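Local structure of DUF115 domain-containing protein (Magnetospirillum magneticum AMB-1, 5MU5) at residues E641-F644 with D645-A649; I149-N153 with F154-Y158; V612-A615 with D616-A619; M225-F228 with M229-A232. The protein is a Maf glycosyltransferase that probably attaches sugars to flagellin and is involved in the formation of bacterial flagella. All coordinates share one frame; numbering follows the deposited sequence.

Contact 1: E641-F644 with D645-A649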
loop_
_atom_site.group_PDB
_atom_site.type_symbol
_atom_site.label_atom_id
_atom_site.label_comp_id
_atom_site.label_asym_id
_atom_site.label_seq_id
_atom_site.Cartn_x
_atom_site.Cartn_y
_atom_site.Cartn_z
ATOM N N GLU A 641 -25.692 -7.849 -4.064
ATOM C CA GLU A 641 -26.808 -8.697 -3.651
ATOM C C GLU A 641 -26.882 -9.962 -4.487
ATOM O O GLU A 641 -27.107 -11.049 -3.965
ATOM C CB GLU A 641 -28.131 -7.929 -3.726
ATOM C CG GLU A 641 -28.261 -6.866 -2.640
ATOM C CD GLU A 641 -29.475 -5.956 -2.817
ATOM O OE1 GLU A 641 -30.190 -6.063 -3.843
ATOM O OE2 GLU A 641 -29.701 -5.103 -1.926
ATOM N N TRP A 642 -26.705 -9.805 -5.789
ATOM C CA TRP A 642 -26.610 -10.945 -6.692
ATOM C C TRP A 642 -25.416 -11.857 -6.354
ATOM O O TRP A 642 -25.525 -13.079 -6.409
ATOM C CB TRP A 642 -26.481 -10.422 -8.119
ATOM C CG TRP A 642 -26.090 -11.439 -9.124
ATOM C CD1 TRP A 642 -26.912 -12.319 -9.748
ATOM C CD2 TRP A 642 -24.773 -11.664 -9.655
ATOM N NE1 TRP A 642 -26.192 -13.091 -10.628
ATOM C CE2 TRP A 642 -24.876 -12.715 -10.585
ATOM C CE3 TRP A 642 -23.517 -11.086 -9.425
ATOM C CZ2 TRP A 642 -23.774 -13.198 -11.300
ATOM C CZ3 TRP A 642 -22.419 -11.574 -10.128
ATOM C CH2 TRP A 642 -22.561 -12.621 -11.056
ATOM N N TYR A 643 -24.276 -11.252 -6.017
ATOM C CA TYR A 643 -23.060 -12.005 -5.723
ATOM C C TYR A 643 -23.190 -12.847 -4.475
ATOM O O TYR A 643 -22.820 -14.015 -4.491
ATOM C CB TYR A 643 -21.865 -11.066 -5.580
ATOM C CG TYR A 643 -20.678 -11.647 -4.870
ATOM C CD1 TYR A 643 -19.767 -12.439 -5.537
ATOM C CD2 TYR A 643 -20.455 -11.377 -3.531
ATOM C CE1 TYR A 643 -18.667 -12.970 -4.879
ATOM C CE2 TYR A 643 -19.347 -11.882 -2.871
ATOM C CZ TYR A 643 -18.457 -12.685 -3.544
ATOM O OH TYR A 643 -17.352 -13.198 -2.884
ATOM N N PHE A 644 -23.694 -12.249 -3.400
ATOM C CA PHE A 644 -23.883 -12.978 -2.159
ATOM C C PHE A 644 -24.942 -14.073 -2.281
ATOM O O PHE A 644 -24.806 -15.123 -1.649
ATOM C CB PHE A 644 -24.128 -12.042 -0.965
ATOM C CG PHE A 644 -22.854 -11.474 -0.402
ATOM C CD1 PHE A 644 -22.061 -12.232 0.430
ATOM C CD2 PHE A 644 -22.423 -10.205 -0.759
ATOM C CE1 PHE A 644 -20.867 -11.730 0.916
ATOM C CE2 PHE A 644 -21.235 -9.697 -0.275
ATOM C CZ PHE A 644 -20.453 -10.456 0.565
ATOM N N ASP A 645 -25.971 -13.846 -3.095
ATOM C CA ASP A 645 -26.957 -14.890 -3.364
ATOM C C ASP A 645 -26.369 -16.107 -4.095
ATOM O O ASP A 645 -26.835 -17.209 -3.892
ATOM C CB ASP A 645 -28.129 -14.339 -4.182
ATOM C CG ASP A 645 -29.111 -13.542 -3.341
ATOM O OD1 ASP A 645 -29.111 -13.695 -2.103
ATOM O OD2 ASP A 645 -29.895 -12.762 -3.915
ATOM N N ASN A 646 -25.336 -15.907 -4.911
ATOM C CA ASN A 646 -24.782 -16.971 -5.745
ATOM C C ASN A 646 -23.336 -17.349 -5.474
ATOM O O ASN A 646 -22.715 -18.050 -6.290
ATOM C CB ASN A 646 -24.862 -16.527 -7.205
ATOM C CG ASN A 646 -26.273 -16.305 -7.659
ATOM O OD1 ASN A 646 -26.596 -15.264 -8.219
ATOM N ND2 ASN A 646 -27.131 -17.269 -7.396
ATOM N N ILE A 647 -22.801 -16.889 -4.345
ATOM C CA ILE A 647 -21.383 -17.073 -4.033
ATOM C C ILE A 647 -20.939 -18.550 -4.126
ATOM O O ILE A 647 -19.849 -18.850 -4.630
ATOM C CB ILE A 647 -21.013 -16.407 -2.680
ATOM C CG1 ILE A 647 -19.498 -16.404 -2.491
ATOM C CG2 ILE A 647 -21.710 -17.080 -1.507
ATOM C CD1 ILE A 647 -19.017 -15.454 -1.413
ATOM N N GLU A 648 -21.815 -19.459 -3.702
ATOM C CA GLU A 648 -21.526 -20.892 -3.680
ATOM C C GLU A 648 -21.637 -21.524 -5.073
ATOM O O GLU A 648 -20.900 -22.458 -5.412
ATOM C CB GLU A 648 -22.506 -21.582 -2.711
ATOM C CG GLU A 648 -22.023 -22.899 -2.120
ATOM C CD GLU A 648 -22.803 -23.288 -0.868
ATOM O OE1 GLU A 648 -23.973 -23.700 -0.990
ATOM O OE2 GLU A 648 -22.252 -23.178 0.247
ATOM N N ALA A 649 -22.546 -20.998 -5.885
ATOM C CA ALA A 649 -22.870 -21.608 -7.173
ATOM C C ALA A 649 -21.891 -21.297 -8.305
ATOM O O ALA A 649 -21.841 -22.033 -9.284
ATOM C CB ALA A 649 -24.284 -21.230 -7.584
#

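Contact 2: I149-N153 with F154-Y158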
loop_
_atom_site.group_PDB
_atom_site.type_symbol
_atom_site.label_atom_id
_atom_site.label_comp_id
_atom_site.label_asym_id
_atom_site.label_seq_id
_atom_site.Cartn_x
_atom_site.Cartn_y
_atom_site.Cartn_z
ATOM N N ILE A 149 2.931 20.634 6.912
ATOM C CA ILE A 149 4.030 21.547 6.986
ATOM C C ILE A 149 5.249 20.776 7.418
ATOM O O ILE A 149 5.241 20.094 8.420
ATOM C CB ILE A 149 3.710 22.664 7.981
ATOM C CG1 ILE A 149 2.443 23.399 7.521
ATOM C CG2 ILE A 149 4.899 23.606 8.112
ATOM C CD1 ILE A 149 1.881 24.381 8.529
ATOM N N VAL A 150 6.302 20.892 6.628
ATOM C CA VAL A 150 7.546 20.272 6.948
ATOM C C VAL A 150 8.430 21.400 7.402
ATOM O O VAL A 150 8.563 22.382 6.695
ATOM C CB VAL A 150 8.159 19.617 5.708
ATOM C CG1 VAL A 150 9.512 19.010 6.036
ATOM C CG2 VAL A 150 7.206 18.578 5.160
ATOM N N GLU A 151 9.005 21.286 8.592
ATOM C CA GLU A 151 9.919 22.320 9.066
ATOM C C GLU A 151 11.046 21.646 9.790
ATOM O O GLU A 151 10.870 21.214 10.928
ATOM C CB GLU A 151 9.211 23.307 9.968
ATOM C CG GLU A 151 10.139 24.368 10.546
ATOM C CD GLU A 151 11.006 25.030 9.486
ATOM O OE1 GLU A 151 10.551 25.996 8.841
ATOM O OE2 GLU A 151 12.161 24.604 9.327
ATOM N N PRO A 152 12.207 21.513 9.121
ATOM C CA PRO A 152 13.377 20.855 9.706
ATOM C C PRO A 152 13.948 21.547 10.940
ATOM O O PRO A 152 14.612 20.916 11.754
ATOM C CB PRO A 152 14.414 20.942 8.587
ATOM C CG PRO A 152 13.609 21.052 7.344
ATOM C CD PRO A 152 12.450 21.900 7.720
ATOM N N ASN A 153 13.733 22.851 11.037
ATOM C CA ASN A 153 14.300 23.627 12.131
ATOM C C ASN A 153 13.194 24.001 13.108
ATOM O O ASN A 153 12.348 24.838 12.811
ATOM C CB ASN A 153 15.012 24.853 11.572
ATOM C CG ASN A 153 15.848 25.572 12.621
ATOM O OD1 ASN A 153 15.575 25.498 13.811
ATOM N ND2 ASN A 153 16.865 26.282 12.173
ATOM N N PHE A 154 13.200 23.341 14.261
ATOM C CA PHE A 154 12.182 23.553 15.270
ATOM C C PHE A 154 12.154 24.982 15.785
ATOM O O PHE A 154 11.110 25.452 16.227
ATOM C CB PHE A 154 12.364 22.593 16.434
ATOM C CG PHE A 154 11.187 22.568 17.374
ATOM C CD1 PHE A 154 10.046 21.869 17.039
ATOM C CD2 PHE A 154 11.218 23.257 18.585
ATOM C CE1 PHE A 154 8.965 21.839 17.898
ATOM C CE2 PHE A 154 10.134 23.239 19.438
ATOM C CZ PHE A 154 9.003 22.531 19.092
ATOM N N ASP A 155 13.290 25.673 15.735
ATOM C CA ASP A 155 13.321 27.073 16.133
ATOM C C ASP A 155 12.346 27.915 15.345
ATOM O O ASP A 155 11.693 28.797 15.904
ATOM C CB ASP A 155 14.725 27.673 16.005
ATOM C CG ASP A 155 15.655 27.233 17.125
ATOM O OD1 ASP A 155 15.339 26.244 17.841
ATOM O OD2 ASP A 155 16.698 27.904 17.295
ATOM N N PHE A 156 12.238 27.649 14.053
ATOM C CA PHE A 156 11.333 28.414 13.210
ATOM C C PHE A 156 9.879 28.244 13.641
ATOM O O PHE A 156 9.125 29.208 13.682
ATOM C CB PHE A 156 11.496 28.052 11.727
ATOM C CG PHE A 156 12.863 28.377 11.152
ATOM C CD1 PHE A 156 13.763 29.211 11.825
ATOM C CD2 PHE A 156 13.228 27.892 9.891
ATOM C CE1 PHE A 156 15.000 29.506 11.273
ATOM C CE2 PHE A 156 14.470 28.188 9.340
ATOM C CZ PHE A 156 15.353 28.995 10.030
ATOM N N LEU A 157 9.485 27.025 13.965
ATOM C CA LEU A 157 8.131 26.804 14.459
ATOM C C LEU A 157 7.946 27.569 15.769
ATOM O O LEU A 157 6.938 28.239 15.969
ATOM C CB LEU A 157 7.860 25.315 14.687
ATOM C CG LEU A 157 6.480 25.017 15.274
ATOM C CD1 LEU A 157 5.369 25.377 14.285
ATOM C CD2 LEU A 157 6.391 23.553 15.684
ATOM N N TYR A 158 8.940 27.466 16.645
ATOM C CA TYR A 158 8.896 28.129 17.935
ATOM C C TYR A 158 8.746 29.632 17.784
ATOM O O TYR A 158 7.894 30.217 18.419
ATOM C CB TYR A 158 10.146 27.790 18.751
ATOM C CG TYR A 158 10.198 28.485 20.083
ATOM C CD1 TYR A 158 9.547 27.952 21.188
ATOM C CD2 TYR A 158 10.891 29.683 20.241
ATOM C CE1 TYR A 158 9.585 28.593 22.406
ATOM C CE2 TYR A 158 10.925 30.340 21.459
ATOM C CZ TYR A 158 10.281 29.771 22.543
ATOM O OH TYR A 158 10.304 30.385 23.772
HETATM O O HOH W 1 15.084 21.210 14.882
#

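Contact 3: V612-A615 with D616-A619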
loop_
_atom_site.group_PDB
_atom_site.type_symbol
_atom_site.label_atom_id
_atom_site.label_comp_id
_atom_site.label_asym_id
_atom_site.label_seq_id
_atom_site.Cartn_x
_atom_site.Cartn_y
_atom_site.Cartn_z
ATOM N N VAL A 612 -13.496 21.700 -15.667
ATOM C CA VAL A 612 -14.642 21.866 -16.541
ATOM C C VAL A 612 -14.853 23.339 -16.929
ATOM O O VAL A 612 -14.779 24.219 -16.091
ATOM C CB VAL A 612 -15.917 21.266 -15.906
ATOM C CG1 VAL A 612 -16.427 22.127 -14.767
ATOM C CG2 VAL A 612 -16.983 21.058 -16.970
ATOM N N THR A 613 -15.074 23.582 -18.221
ATOM C CA THR A 613 -15.446 24.906 -18.729
ATOM C C THR A 613 -16.682 24.755 -19.604
ATOM O O THR A 613 -16.895 23.691 -20.203
ATOM C CB THR A 613 -14.347 25.570 -19.590
ATOM O OG1 THR A 613 -14.008 24.714 -20.690
ATOM C CG2 THR A 613 -13.120 25.846 -18.746
ATOM N N PRO A 614 -17.482 25.820 -19.715
ATOM C CA PRO A 614 -17.360 27.134 -19.067
ATOM C C PRO A 614 -17.574 27.087 -17.554
ATOM O O PRO A 614 -18.496 26.415 -17.064
ATOM C CB PRO A 614 -18.483 27.950 -19.698
ATOM C CG PRO A 614 -18.812 27.270 -20.971
ATOM C CD PRO A 614 -18.416 25.836 -20.851
ATOM N N ALA A 615 -16.749 27.832 -16.835
ATOM C CA ALA A 615 -16.754 27.827 -15.378
ATOM C C ALA A 615 -18.129 28.125 -14.750
ATOM O O ALA A 615 -18.478 27.535 -13.727
ATOM C CB ALA A 615 -15.688 28.789 -14.844
ATOM N N ASP A 616 -18.913 29.007 -15.359
ATOM C CA ASP A 616 -20.240 29.328 -14.820
ATOM C C ASP A 616 -21.272 28.212 -15.020
ATOM O O ASP A 616 -22.385 28.321 -14.531
ATOM C CB ASP A 616 -20.771 30.659 -15.379
ATOM C CG ASP A 616 -20.971 30.635 -16.891
ATOM O OD1 ASP A 616 -20.506 29.677 -17.554
ATOM O OD2 ASP A 616 -21.592 31.587 -17.413
ATOM N N ARG A 617 -20.910 27.161 -15.748
ATOM C CA ARG A 617 -21.766 25.987 -15.884
ATOM C C ARG A 617 -21.223 24.798 -15.058
ATOM O O ARG A 617 -21.648 23.663 -15.241
ATOM C CB ARG A 617 -21.905 25.601 -17.363
ATOM C CG ARG A 617 -22.678 26.633 -18.193
ATOM C CD ARG A 617 -22.813 26.233 -19.664
ATOM N NE ARG A 617 -23.601 25.012 -19.810
ATOM C CZ ARG A 617 -23.593 24.204 -20.871
ATOM N NH1 ARG A 617 -22.862 24.464 -21.933
ATOM N NH2 ARG A 617 -24.337 23.112 -20.867
ATOM N N LYS A 618 -20.290 25.066 -14.150
ATOM C CA LYS A 618 -19.707 24.015 -13.306
ATOM C C LYS A 618 -20.771 23.218 -12.526
ATOM O O LYS A 618 -20.654 21.996 -12.411
ATOM C CB LYS A 618 -18.676 24.622 -12.337
ATOM C CG LYS A 618 -17.912 23.613 -11.496
ATOM C CD LYS A 618 -16.861 24.303 -10.635
ATOM C CE LYS A 618 -16.280 23.325 -9.637
ATOM N NZ LYS A 618 -15.297 23.946 -8.712
ATOM N N ALA A 619 -21.798 23.899 -12.014
ATOM C CA ALA A 619 -22.891 23.252 -11.258
ATOM C C ALA A 619 -23.605 22.167 -12.057
ATOM O O ALA A 619 -24.060 21.176 -11.474
ATOM C CB ALA A 619 -23.900 24.282 -10.753
#

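Contact 4: M225-F228 with M229-A232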
loop_
_atom_site.group_PDB
_atom_site.type_symbol
_atom_site.label_atom_id
_atom_site.label_comp_id
_atom_site.label_asym_id
_atom_site.label_seq_id
_atom_site.Cartn_x
_atom_site.Cartn_y
_atom_site.Cartn_z
ATOM N N MET A 225 10.498 18.316 -2.121
ATOM C CA MET A 225 9.406 18.681 -3.026
ATOM C C MET A 225 9.431 17.822 -4.292
ATOM O O MET A 225 8.385 17.323 -4.720
ATOM C CB MET A 225 9.468 20.163 -3.421
ATOM C CG MET A 225 8.372 20.579 -4.397
ATOM S SD MET A 225 8.163 22.371 -4.520
ATOM C CE MET A 225 8.319 22.678 -6.285
ATOM N N SER A 226 10.609 17.678 -4.911
ATOM C CA SER A 226 10.744 16.819 -6.099
ATOM C C SER A 226 10.328 15.395 -5.793
ATOM O O SER A 226 9.640 14.764 -6.581
ATOM C CB SER A 226 12.181 16.763 -6.602
ATOM O OG SER A 226 12.554 18.017 -7.074
ATOM N N GLU A 227 10.787 14.873 -4.663
ATOM C CA GLU A 227 10.453 13.523 -4.289
ATOM C C GLU A 227 8.951 13.429 -4.105
ATOM O O GLU A 227 8.333 12.545 -4.639
ATOM C CB GLU A 227 11.187 13.100 -3.028
ATOM C CG GLU A 227 10.911 11.656 -2.634
ATOM C CD GLU A 227 11.854 11.141 -1.559
ATOM O OE1 GLU A 227 12.665 11.954 -1.043
ATOM O OE2 GLU A 227 11.777 9.924 -1.226
ATOM N N PHE A 228 8.350 14.357 -3.378
ATOM C CA PHE A 228 6.913 14.286 -3.184
ATOM C C PHE A 228 6.134 14.313 -4.526
ATOM O O PHE A 228 5.197 13.550 -4.706
ATOM C CB PHE A 228 6.444 15.368 -2.225
ATOM C CG PHE A 228 4.966 15.355 -2.004
ATOM C CD1 PHE A 228 4.405 14.425 -1.153
ATOM C CD2 PHE A 228 4.140 16.254 -2.662
ATOM C CE1 PHE A 228 3.044 14.397 -0.949
ATOM C CE2 PHE A 228 2.771 16.231 -2.464
ATOM C CZ PHE A 228 2.220 15.297 -1.603
ATOM N N MET A 229 6.566 15.141 -5.473
ATOM C CA MET A 229 5.937 15.217 -6.803
ATOM C C MET A 229 5.953 13.917 -7.585
ATOM O O MET A 229 5.010 13.631 -8.318
ATOM C CB MET A 229 6.603 16.281 -7.657
ATOM C CG MET A 229 6.352 17.682 -7.147
ATOM S SD MET A 229 7.174 18.940 -8.127
ATOM C CE MET A 229 5.983 19.073 -9.475
ATOM N N ARG A 230 7.037 13.164 -7.465
ATOM C CA ARG A 230 7.119 11.827 -8.042
ATOM C C ARG A 230 6.270 10.828 -7.235
ATOM O O ARG A 230 5.589 9.983 -7.806
ATOM C CB ARG A 230 8.586 11.368 -8.121
ATOM C CG ARG A 230 9.411 12.174 -9.127
ATOM C CD ARG A 230 10.813 11.617 -9.325
ATOM N NE ARG A 230 11.430 11.342 -8.035
ATOM C CZ ARG A 230 12.205 12.181 -7.352
ATOM N NH1 ARG A 230 12.536 13.379 -7.826
ATOM N NH2 ARG A 230 12.676 11.803 -6.174
ATOM N N ASP A 231 6.300 10.954 -5.913
ATOM C CA ASP A 231 5.564 10.067 -4.990
ATOM C C ASP A 231 4.037 10.240 -4.988
ATOM O O ASP A 231 3.306 9.304 -4.649
ATOM C CB ASP A 231 5.982 10.332 -3.521
ATOM C CG ASP A 231 7.358 9.771 -3.148
ATOM O OD1 ASP A 231 7.954 8.996 -3.929
ATOM O OD2 ASP A 231 7.819 10.110 -2.021
ATOM N N ALA A 232 3.568 11.449 -5.297
ATOM C CA ALA A 232 2.160 11.814 -5.065
ATOM C C ALA A 232 1.159 10.912 -5.768
ATOM O O ALA A 232 0.219 10.454 -5.148
ATOM C CB ALA A 232 1.908 13.274 -5.433
#

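Contact 1: E641-F644 with D645-A649
Y643 and I647, one helical turn apart, meet through the far ends of their side chains. The CD1 methyl of I647 lies 3.5 Å from CZ of the Y643 ring and comes at it obliquely, close to the phenol end. An extended isoleucine makes this reach possible: CG1 lies opposite the backbone N (chi1 -170°) and CD1 continues the same line (chi2 164°). F644, next to Y643 on the helix, turns one ring face to CD2 of Y643, about 3.6 Å above its plane and offset toward the rim. On another side of the helix the end of the N646 side chain stands steeply over one face of the W642 indole, the planes 71° apart.

Behind these side chains lies the backbone of the helix end. D645 N donates to E641 O at 3.1 Å, an ordinary helical bond. One residue on, N646 N divides itself between two carbonyls: a weak bond to W642 O, and a second to Y643 O at 3.2 Å, so the bonding here shifts from i to i+4 toward i to i+3.

Further out, Y643 and I647 both pack on T249 of helix 242-257, and Y643 OH makes a weak hydrogen bond to M246 O. W642 meets F650 and W663 edge-to-face and touches helix 653-661, while F644 touches W546, P547 and I550 of helix 546-564. The whole is the C-terminal end of the long helix 618-646 in the Maf helical bundle, its aromatic side chains spread among three neighbouring helices.

Contact 2: I149-N153 with F154-Y158
N153 and D155 are joined by a capping hydrogen bond, D155 N to N153 OD1 at 3.0 Å, with N153 at the N-cap of helix 154-160. Among the other polar contacts, F156 N donates to N153 O at 3.1 Å, and N153 N donates a hydrogen bond to E151 OE2 at 2.9 Å, nearly straight and on its anti lone pair. The carboxylate of E151 is held further by Y216 OH on OE2 and by the amides of L129 and G130 on OE1. A water bridges P152 O and F154 N.

The chain here passes from strand 146-150 of a parallel four-stranded sheet into the following helix, the strand-to-helix turn of an alpha/beta fold with an acidic residue just beyond the strand. N153 OD1 also bonds a triethylene glycol, probably from the crystallisation liquor.

Apolar and ring contacts centre on F156. The N153 amide stacks over one ring face, planes 24° apart, with ND2 3.8 Å from CZ of F156; CB of N153 makes a CH-pi contact to the same ring, 4.1 Å from its centroid. With CG opposite the carbonyl carbon (chi1 -63°), F156 swings back toward the turn. E151 OE1 approaches its edge in plane, 3.4 Å from CD2 of F156, the carboxylate turned 86° to the ring. Y216 meets F156 edge-to-face.

Contact 3: V612-A615 with D616-A619
P614 and R617 are linked by a short backbone hydrogen bond, R617 N to P614 O at 2.8 Å, and A615 O accepts from K618 N at 3.1 Å in the next step. Two successive bonds three residues apart make a single 3-10-like turn that leads from the short strand 612-613 into helix 618-646, with R617 at the N-cap. It is a strand-to-helix connection at the surface of the Maf helical bundle domain, and the peptide bond before P614 is cis, which turns the chain at this point.

The side chains that meet are few. V612 is the buried one: its CG1 methyl lies 3.9 Å from CG of K618. K618 starts with CG opposite its backbone N (chi1 -175°) and runs out fully extended, so that its first methylenes lie against the valine while NZ travels on to a long, weak ion pair with E118. V612 also packs on L110, beside the small antiparallel pairing of strand 612-613 with strand 111-112.

The guanidinium of R617 is gripped away from the turn, NH2 forming a salt bridge with E620 and a hydrogen bond to S108 O. The arginine thereby spans the start of the helix and the chain leading into strand 111-112.

D616 folds back over the turn, CG held between its backbone N and carbonyl carbon (chi1 63°), which brings its OD1 to 3.4 Å from the ring carbon CB of P614.

Contact 4: M225-F228 with M229-A232
R230 lays its guanidinium back along the helix against S226 and E227. One face of the flat group looks at S226 O, about 3.4 Å above its plane and toward the rim, and CA of E227 lies over a face as well, 3.4 Å from NH2 of R230. A bend at chi3 (-47°) turns the arginine this way. The planes of the E227 carboxylate and the R230 guanidinium are only 19° apart, although the side chains cross at about a right angle and their charged atoms do not meet.

E227 and D231, a turn apart, cross obliquely with carboxylate planes 65° apart; E227 OE2 and D231 OD2 are 4.0 Å apart. R196 of helix 188-202 forms a salt bridge with D231 OD2 and a long, weak ion pair with E227, which may ease the repulsion.

Bonds from i+4 to i run through this part of helix 219-235, such as D231 N to E227 O at 2.9 Å; the one from A232 N to F228 O is weak. The helix lies against the parallel sheet of the Maf N-terminal domain.

On its inner side F228 offers a ring face to A232, CE2 of F228 being 4.3 Å from CB of A232, and also touches I199 and V125. CG of M225 meets SD of M229 at 4.2 Å, and both methionines touch L212 of strand 211-214.

From the N terminus, contact 2 comes first, turning the chain from strand 146-150 into helix 154-160. Contact 4 follows on helix 219-235, which packs on the same four-stranded sheet; their centres are 20 Å apart, and P152 of contact 2 touches the start of that helix. Contact 3 then opens helix 618-646, and contact 1 ends it, their centres 42 Å apart at its two ends. All four are local contacts in series, so none nests in or crosses another, and none closes a long loop. Contact 3 leans on strand 111-112 and contact 1 on helix 242-257, so the ends of this one helix meet different parts of the chain.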